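Ethanolamine kinase Pv091845 (Plasmodium vivax, PDB 2QG7) probably phosphorylates ethanolamine, the first of three steps from ethanolamine to phosphatidylethanolamine. Local coordinates at residues Ser288-His294 / Ser355-Ala361; Ala365-Asn369 / Tyr414-His418. All coordinates share one frame; numbering follows the deposited sequence.

Contact 1 (Ser288-His294 / Ser355-Ala361); sequences SPIVLCH and SCPMERA
Val291 and Met358 form a hydrogen-bonded pair of this two-stranded antiparallel sheet, trading both backbone bonds: Val291 N to Met358 O at 2.8 Å and Met358 N to Val291 O at 3.0 Å. Toward one end Cys293 N reaches Cys356 O, and beyond it the hydroxyl of Ser355 donates to His294 O. At the other end the pairing runs straight into the first turn of helix 360-369. Arg360 N gives its hydrogen to Pro289 O (3.0 Å), and Ala361 N gives its own to Ser288 OG (3.1 Å), a bent bond with 137° at the hydrogen. Ser288 OG is also hydrogen-bonded to Glu409, whose carboxylate forms a salt bridge with Arg360 NE. With CG anti to the carbonyl carbon (chi1 -70°), Glu359 runs alongside Ile290, its CG 3.8 Å from Ile290 CD1, while its carboxylate is held by Ser234 and Trp237. Ile290 CG2 also meets Pro357 CB on this face. Across the sheet, Cys293 SG lies 3.8 Å from Met358 CB, and Val291 CG2 presses on Arg360 CB at 3.5 Å. Pro289 CG covers one face of the Arg360 guanidinium. Helix 216-226 packs on Ile290 and Pro357, helix 196-210 touches Val291 and Cys293 through His210, and helix 400-410 borders the Ser288 and Arg360 end.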
ATOM      1  N   SER D 288       9.508 -14.911 -26.894  1.00 53.95           N
ATOM      2  CA  SER D 288       9.724 -15.841 -25.818  1.00 52.60           C
ATOM      3  C   SER D 288       8.926 -17.088 -26.148  1.00 51.44           C
ATOM      4  O   SER D 288       7.718 -17.012 -26.426  1.00 51.98           O
ATOM      5  CB  SER D 288       9.329 -15.240 -24.458  1.00 53.23           C
ATOM      6  OG  SER D 288       9.649 -16.106 -23.388  1.00 50.78           O
ATOM      7  N   PRO D 289       9.602 -18.251 -26.116  1.00 50.39           N
ATOM      8  CA  PRO D 289       8.945 -19.536 -26.381  1.00 49.58           C
ATOM      9  C   PRO D 289       7.733 -19.769 -25.475  1.00 48.95           C
ATOM     10  O   PRO D 289       7.829 -19.612 -24.269  1.00 47.60           O
ATOM     11  CB  PRO D 289      10.037 -20.558 -26.088  1.00 49.40           C
ATOM     12  CG  PRO D 289      11.333 -19.753 -26.151  1.00 50.27           C
ATOM     13  CD  PRO D 289      11.025 -18.394 -25.750  1.00 49.20           C
ATOM     14  N   ILE D 290       6.608 -20.126 -26.089  1.00 49.83           N
ATOM     15  CA  ILE D 290       5.371 -20.471 -25.402  1.00 51.18           C
ATOM     16  C   ILE D 290       5.517 -21.873 -24.811  1.00 52.13           C
ATOM     17  O   ILE D 290       5.699 -22.850 -25.540  1.00 52.78           O
ATOM     18  CB  ILE D 290       4.158 -20.445 -26.370  1.00 51.43           C
ATOM     19  CG1 ILE D 290       4.225 -19.221 -27.320  1.00 52.92           C
ATOM     20  CG2 ILE D 290       2.861 -20.511 -25.648  1.00 50.48           C
ATOM     21  CD1 ILE D 290       4.298 -17.881 -26.653  1.00 54.86           C
ATOM     22  N   VAL D 291       5.486 -21.954 -23.480  1.00 52.20           N
ATOM     23  CA  VAL D 291       5.648 -23.208 -22.744  1.00 51.68           C
ATOM     24  C   VAL D 291       4.485 -23.386 -21.787  1.00 51.38           C
ATOM     25  O   VAL D 291       3.617 -22.506 -21.671  1.00 52.71           O
ATOM     26  CB  VAL D 291       7.008 -23.274 -22.009  1.00 51.64           C
ATOM     27  CG1 VAL D 291       8.154 -23.089 -23.018  1.00 51.64           C
ATOM     28  CG2 VAL D 291       7.116 -22.217 -20.962  1.00 51.95           C
ATOM     29  N   LEU D 292       4.412 -24.535 -21.128  1.00 51.00           N
ATOM     30  CA  LEU D 292       3.391 -24.723 -20.100  1.00 48.74           C
ATOM     31  C   LEU D 292       3.931 -24.022 -18.883  1.00 48.06           C
ATOM     32  O   LEU D 292       4.945 -24.456 -18.284  1.00 47.61           O
ATOM     33  CB  LEU D 292       3.194 -26.204 -19.817  1.00 49.17           C
ATOM     34  CG  LEU D 292       2.026 -26.619 -18.914  1.00 49.36           C
ATOM     35  CD1 LEU D 292       0.716 -25.939 -19.337  1.00 47.29           C
ATOM     36  CD2 LEU D 292       1.898 -28.126 -18.884  1.00 47.70           C
ATOM     37  N   CYS D 293       3.270 -22.919 -18.534  1.00 46.89           N
ATOM     38  CA  CYS D 293       3.658 -22.107 -17.381  1.00 45.45           C
ATOM     39  C   CYS D 293       2.834 -22.444 -16.139  1.00 44.53           C
ATOM     40  O   CYS D 293       1.737 -22.949 -16.235  1.00 44.48           O
ATOM     41  CB  CYS D 293       3.495 -20.646 -17.750  1.00 45.92           C
ATOM     42  SG  CYS D 293       4.673 -20.056 -18.994  1.00 45.53           S
ATOM     43  N   HIS D 294       3.387 -22.193 -14.960  1.00 44.72           N
ATOM     44  CA  HIS D 294       2.600 -22.262 -13.729  1.00 44.32           C
ATOM     45  C   HIS D 294       1.636 -21.071 -13.552  1.00 44.25           C
ATOM     46  O   HIS D 294       0.433 -21.256 -13.243  1.00 44.34           O
ATOM     47  CB  HIS D 294       3.511 -22.388 -12.527  1.00 44.13           C
ATOM     48  CG  HIS D 294       2.763 -22.596 -11.240  1.00 44.56           C
ATOM     49  ND1 HIS D 294       2.122 -21.568 -10.571  1.00 41.92           N
ATOM     50  CD2 HIS D 294       2.562 -23.709 -10.498  1.00 41.03           C
ATOM     51  CE1 HIS D 294       1.557 -22.043  -9.478  1.00 41.90           C
ATOM     52  NE2 HIS D 294       1.812 -23.337  -9.408  1.00 42.51           N
ATOM     53  N   SER D 355      -2.440 -22.264 -14.537  1.00 47.95           N
ATOM     54  CA  SER D 355      -1.549 -22.918 -15.503  1.00 48.38           C
ATOM     55  C   SER D 355      -2.117 -23.046 -16.890  1.00 48.04           C
ATOM     56  O   SER D 355      -3.220 -23.567 -17.097  1.00 48.50           O
ATOM     57  CB  SER D 355      -1.110 -24.273 -14.995  1.00 48.25           C
ATOM     58  OG  SER D 355      -0.354 -24.087 -13.820  1.00 51.07           O
ATOM     59  N   CYS D 356      -1.349 -22.534 -17.839  1.00 47.86           N
ATOM     60  CA  CYS D 356      -1.705 -22.602 -19.244  1.00 48.00           C
ATOM     61  C   CYS D 356      -0.489 -22.221 -20.048  1.00 47.41           C
ATOM     62  O   CYS D 356       0.563 -21.885 -19.478  1.00 47.04           O
ATOM     63  CB  CYS D 356      -2.888 -21.690 -19.575  1.00 49.01           C
ATOM     64  SG  CYS D 356      -2.657 -19.979 -19.047  1.00 51.22           S
ATOM     65  N   PRO D 357      -0.578 -22.383 -21.370  1.00 47.67           N
ATOM     66  CA  PRO D 357       0.553 -22.048 -22.242  1.00 47.46           C
ATOM     67  C   PRO D 357       0.798 -20.546 -22.375  1.00 47.26           C
ATOM     68  O   PRO D 357      -0.037 -19.832 -22.858  1.00 48.11           O
ATOM     69  CB  PRO D 357       0.160 -22.692 -23.573  1.00 47.04           C
ATOM     70  CG  PRO D 357      -1.000 -23.654 -23.231  1.00 46.70           C
ATOM     71  CD  PRO D 357      -1.689 -23.019 -22.112  1.00 47.82           C
ATOM     72  N   MET D 358       1.949 -20.078 -21.926  1.00 47.93           N
ATOM     73  CA  MET D 358       2.304 -18.672 -22.050  1.00 47.72           C
ATOM     74  C   MET D 358       3.778 -18.611 -22.374  1.00 46.96           C
ATOM     75  O   MET D 358       4.454 -19.625 -22.292  1.00 47.78           O
ATOM     76  CB  MET D 358       2.076 -17.955 -20.707  1.00 47.60           C
ATOM     77  CG  MET D 358       0.639 -17.759 -20.316  1.00 48.88           C
ATOM     78  SD  MET D 358       0.398 -16.705 -18.863  1.00 50.36           S
ATOM     79  CE  MET D 358      -1.393 -16.777 -18.757  1.00 44.08           C
ATOM     80  N   GLU D 359       4.270 -17.412 -22.680  1.00 46.50           N
ATOM     81  CA  GLU D 359       5.679 -17.106 -22.778  1.00 44.85           C
ATOM     82  C   GLU D 359       6.397 -17.505 -21.503  1.00 45.36           C
ATOM     83  O   GLU D 359       5.950 -17.191 -20.411  1.00 45.80           O
ATOM     84  CB  GLU D 359       5.865 -15.611 -23.013  1.00 44.60           C
ATOM     85  CG  GLU D 359       5.419 -15.102 -24.396  1.00 46.11           C
ATOM     86  CD  GLU D 359       3.956 -14.715 -24.490  1.00 50.31           C
ATOM     87  OE1 GLU D 359       3.134 -15.142 -23.617  1.00 53.58           O
ATOM     88  OE2 GLU D 359       3.595 -13.962 -25.442  1.00 51.49           O
ATOM     89  N   ARG D 360       7.532 -18.180 -21.654  1.00 45.22           N
ATOM     90  CA  ARG D 360       8.326 -18.644 -20.538  1.00 44.16           C
ATOM     91  C   ARG D 360       8.860 -17.501 -19.734  1.00 43.84           C
ATOM     92  O   ARG D 360       9.173 -17.665 -18.539  1.00 44.68           O
ATOM     93  CB  ARG D 360       9.472 -19.576 -20.994  1.00 44.30           C
ATOM     94  CG  ARG D 360      10.460 -18.979 -22.002  1.00 46.03           C
ATOM     95  CD  ARG D 360      11.829 -19.633 -21.937  1.00 45.69           C
ATOM     96  NE  ARG D 360      12.835 -18.949 -22.772  1.00 47.72           N
ATOM     97  CZ  ARG D 360      14.100 -19.357 -22.992  1.00 48.51           C
ATOM     98  NH1 ARG D 360      14.561 -20.488 -22.451  1.00 45.54           N
ATOM     99  NH2 ARG D 360      14.919 -18.630 -23.773  1.00 44.50           N
ATOM    100  N   ALA D 361       8.989 -16.346 -20.379  1.00 42.63           N
ATOM    101  CA  ALA D 361       9.557 -15.163 -19.738  1.00 42.01           C
ATOM    102  C   ALA D 361       8.533 -14.512 -18.781  1.00 42.39           C
ATOM    103  O   ALA D 361       8.925 -13.969 -17.741  1.00 42.41           O
ATOM    104  CB  ALA D 361      10.040 -14.196 -20.752  1.00 41.49           C
TER

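Contact 2 (Ala365-Asn369 / Tyr414-His418); sequences ANHFN and YICSH
Ser417 OG donates to Asn366 OD1 at 2.7 Å, arriving in the carbonyl plane on a lone pair. Asn366 holds its CG anti to the backbone N (chi1 -177°), which carries the amide oxygen across to the serine. One turn further along the same helix, Asn369 ND2 bonds to Tyr414 O at 3.0 Å. A weak bond, 3.3 Å long, also runs from Asn369 ND2 to Ser417 OG. Tyr414 O is gripped twice, because His418 N, its own helical partner, approaches from the opposite face of the carbonyl plane. Together the two bonds from ND2 probably set the rotation of the Asn369 amide. Its nitrogen sits 3.5 Å above one face of the His418 ring, toward the rim, while OD1 lies at the edge of the Tyr414 ring, in its plane, with amide and ring turned 75° apart. Ala365 CB covers a face of that tyrosine, off-centre, and Phe368 CB comes within 3.4 Å of Tyr414 OH. Farther out, the tyrosine hydroxyl bonds to Glu387, and Lys457 adds a cation-pi contact to the ring. His418 is positioned by Arg445 at ND1 and by the edge-to-face rings of Phe454 and Trp378; Phe390 and Tyr371 meet Phe368 in the same way. This is a buried helix-helix crossing, the short axes 8.5 Å apart at -69°, in which a cluster of polar side chains joins helix 360-369 to helix 413-430 within the helical part of this protein-kinase-like fold.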
ATOM      1  N   ALA D 365       9.489 -13.717 -14.727  1.00 40.80           N
ATOM      2  CA  ALA D 365       9.338 -12.340 -14.263  1.00 40.73           C
ATOM      3  C   ALA D 365       8.206 -12.199 -13.229  1.00 40.52           C
ATOM      4  O   ALA D 365       8.329 -11.428 -12.273  1.00 40.94           O
ATOM      5  CB  ALA D 365       9.126 -11.389 -15.455  1.00 40.88           C
ATOM      6  N   ASN D 366       7.105 -12.932 -13.429  1.00 40.18           N
ATOM      7  CA  ASN D 366       6.037 -13.017 -12.454  1.00 39.20           C
ATOM      8  C   ASN D 366       6.552 -13.602 -11.146  1.00 39.79           C
ATOM      9  O   ASN D 366       6.228 -13.083 -10.094  1.00 41.89           O
ATOM     10  CB  ASN D 366       4.874 -13.797 -13.014  1.00 39.21           C
ATOM     11  CG  ASN D 366       3.670 -13.869 -12.057  1.00 40.58           C
ATOM     12  OD1 ASN D 366       2.985 -12.857 -11.822  1.00 42.90           O
ATOM     13  ND2 ASN D 366       3.414 -15.055 -11.509  1.00 35.75           N
ATOM     14  N   HIS D 367       7.419 -14.605 -11.198  1.00 39.49           N
ATOM     15  CA  HIS D 367       8.007 -15.185 -10.028  1.00 39.40           C
ATOM     16  C   HIS D 367       8.937 -14.199  -9.326  1.00 39.68           C
ATOM     17  O   HIS D 367       9.019 -14.145  -8.097  1.00 39.92           O
ATOM     18  CB  HIS D 367       8.770 -16.470 -10.391  1.00 39.93           C
ATOM     19  CG  HIS D 367       9.477 -17.094  -9.221  1.00 38.35           C
ATOM     20  ND1 HIS D 367       8.813 -17.511  -8.089  1.00 37.54           N
ATOM     21  CD2 HIS D 367      10.788 -17.343  -8.995  1.00 38.55           C
ATOM     22  CE1 HIS D 367       9.678 -17.995  -7.215  1.00 39.32           C
ATOM     23  NE2 HIS D 367      10.887 -17.899  -7.734  1.00 40.97           N
ATOM     24  N   PHE D 368       9.650 -13.420 -10.113  1.00 40.42           N
ATOM     25  CA  PHE D 368      10.557 -12.427  -9.579  1.00 40.44           C
ATOM     26  C   PHE D 368       9.817 -11.246  -8.921  1.00 40.40           C
ATOM     27  O   PHE D 368      10.299 -10.683  -7.939  1.00 40.79           O
ATOM     28  CB  PHE D 368      11.454 -11.922 -10.692  1.00 40.78           C
ATOM     29  CG  PHE D 368      12.542 -12.907 -11.081  1.00 43.09           C
ATOM     30  CD1 PHE D 368      12.916 -13.945 -10.204  1.00 45.03           C
ATOM     31  CD2 PHE D 368      13.222 -12.780 -12.284  1.00 41.65           C
ATOM     32  CE1 PHE D 368      13.925 -14.847 -10.567  1.00 43.78           C
ATOM     33  CE2 PHE D 368      14.260 -13.654 -12.632  1.00 40.97           C
ATOM     34  CZ  PHE D 368      14.602 -14.680 -11.782  1.00 43.18           C
ATOM     35  N   ASN D 369       8.645 -10.899  -9.446  1.00 39.58           N
ATOM     36  CA  ASN D 369       7.792  -9.955  -8.748  1.00 39.81           C
ATOM     37  C   ASN D 369       7.355 -10.431  -7.363  1.00 38.95           C
ATOM     38  O   ASN D 369       7.066  -9.614  -6.516  1.00 39.68           O
ATOM     39  CB  ASN D 369       6.576  -9.530  -9.578  1.00 38.32           C
ATOM     40  CG  ASN D 369       6.886  -8.404 -10.519  1.00 38.03           C
ATOM     41  OD1 ASN D 369       7.717  -7.549 -10.225  1.00 36.45           O
ATOM     42  ND2 ASN D 369       6.193  -8.370 -11.652  1.00 37.73           N
ATOM     43  N   TYR D 414       7.880  -8.059 -16.417  1.00 44.22           N
ATOM     44  CA  TYR D 414       7.687  -7.528 -15.090  1.00 44.25           C
ATOM     45  C   TYR D 414       6.408  -6.661 -15.004  1.00 45.31           C
ATOM     46  O   TYR D 414       5.517  -6.895 -14.151  1.00 44.72           O
ATOM     47  CB  TYR D 414       8.884  -6.698 -14.732  1.00 43.71           C
ATOM     48  CG  TYR D 414      10.011  -7.438 -14.076  1.00 43.47           C
ATOM     49  CD1 TYR D 414       9.977  -7.700 -12.699  1.00 40.64           C
ATOM     50  CD2 TYR D 414      11.148  -7.838 -14.815  1.00 43.32           C
ATOM     51  CE1 TYR D 414      11.010  -8.342 -12.070  1.00 40.85           C
ATOM     52  CE2 TYR D 414      12.217  -8.493 -14.180  1.00 40.77           C
ATOM     53  CZ  TYR D 414      12.133  -8.731 -12.811  1.00 41.60           C
ATOM     54  OH  TYR D 414      13.140  -9.365 -12.160  1.00 40.22           O
ATOM     55  N   ILE D 415       6.330  -5.686 -15.914  1.00 45.74           N
ATOM     56  CA  ILE D 415       5.153  -4.830 -16.073  1.00 47.42           C
ATOM     57  C   ILE D 415       3.909  -5.579 -16.509  1.00 46.28           C
ATOM     58  O   ILE D 415       2.794  -5.236 -16.120  1.00 47.40           O
ATOM     59  CB  ILE D 415       5.392  -3.680 -17.088  1.00 48.17           C
ATOM     60  CG1 ILE D 415       6.515  -2.742 -16.583  1.00 49.00           C
ATOM     61  CG2 ILE D 415       4.098  -2.846 -17.253  1.00 49.01           C
ATOM     62  CD1 ILE D 415       7.151  -2.030 -17.772  1.00 55.49           C
ATOM     63  N   CYS D 416       4.109  -6.565 -17.347  1.00 45.44           N
ATOM     64  CA  CYS D 416       3.024  -7.436 -17.814  1.00 45.76           C
ATOM     65  C   CYS D 416       2.354  -8.229 -16.630  1.00 43.57           C
ATOM     66  O   CYS D 416       1.140  -8.377 -16.530  1.00 43.31           O
ATOM     67  CB  CYS D 416       3.624  -8.400 -18.854  1.00 44.28           C
ATOM     68  SG  CYS D 416       2.404  -9.448 -19.569  1.00 52.23           S
ATOM     69  N   SER D 417       3.197  -8.746 -15.757  1.00 42.28           N
ATOM     70  CA  SER D 417       2.789  -9.391 -14.536  1.00 41.13           C
ATOM     71  C   SER D 417       2.051  -8.420 -13.565  1.00 40.73           C
ATOM     72  O   SER D 417       1.069  -8.805 -12.945  1.00 41.51           O
ATOM     73  CB  SER D 417       4.059  -9.928 -13.871  1.00 40.18           C
ATOM     74  OG  SER D 417       3.788 -10.382 -12.578  1.00 40.56           O
ATOM     75  N   HIS D 418       2.515  -7.167 -13.457  1.00 39.80           N
ATOM     76  CA  HIS D 418       1.777  -6.123 -12.720  1.00 39.09           C
ATOM     77  C   HIS D 418       0.364  -5.844 -13.243  1.00 39.08           C
ATOM     78  O   HIS D 418      -0.575  -5.727 -12.470  1.00 39.79           O
ATOM     79  CB  HIS D 418       2.576  -4.815 -12.696  1.00 37.60           C
ATOM     80  CG  HIS D 418       3.836  -4.900 -11.917  1.00 33.94           C
ATOM     81  ND1 HIS D 418       3.891  -5.464 -10.658  1.00 31.93           N
ATOM     82  CD2 HIS D 418       5.094  -4.491 -12.208  1.00 31.22           C
ATOM     83  CE1 HIS D 418       5.130  -5.383 -10.191  1.00 34.54           C
ATOM     84  NE2 HIS D 418       5.879  -4.795 -11.114  1.00 37.48           N
TER

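Following the chain from the N terminus, strand 290-293 comes first. Contact 1 closes when strand 356-359 returns beside it, with 60 residues between its two segments, among them strands 302-304 and 347-349 and an unmodelled region. The chain then enters helix 360-369, which both contacts share: its first residues belong to contact 1, and 365-369 belong to contact 2. Contact 2 closes a second loop, through helices 384-395 and 400-410, when helix 413-430 arrives. The loops therefore follow in series, neither crossing nor enclosing the other, with contact centres about 13 Å apart. Through the shared helix, the two-stranded sheet is tied to the C-terminal helices.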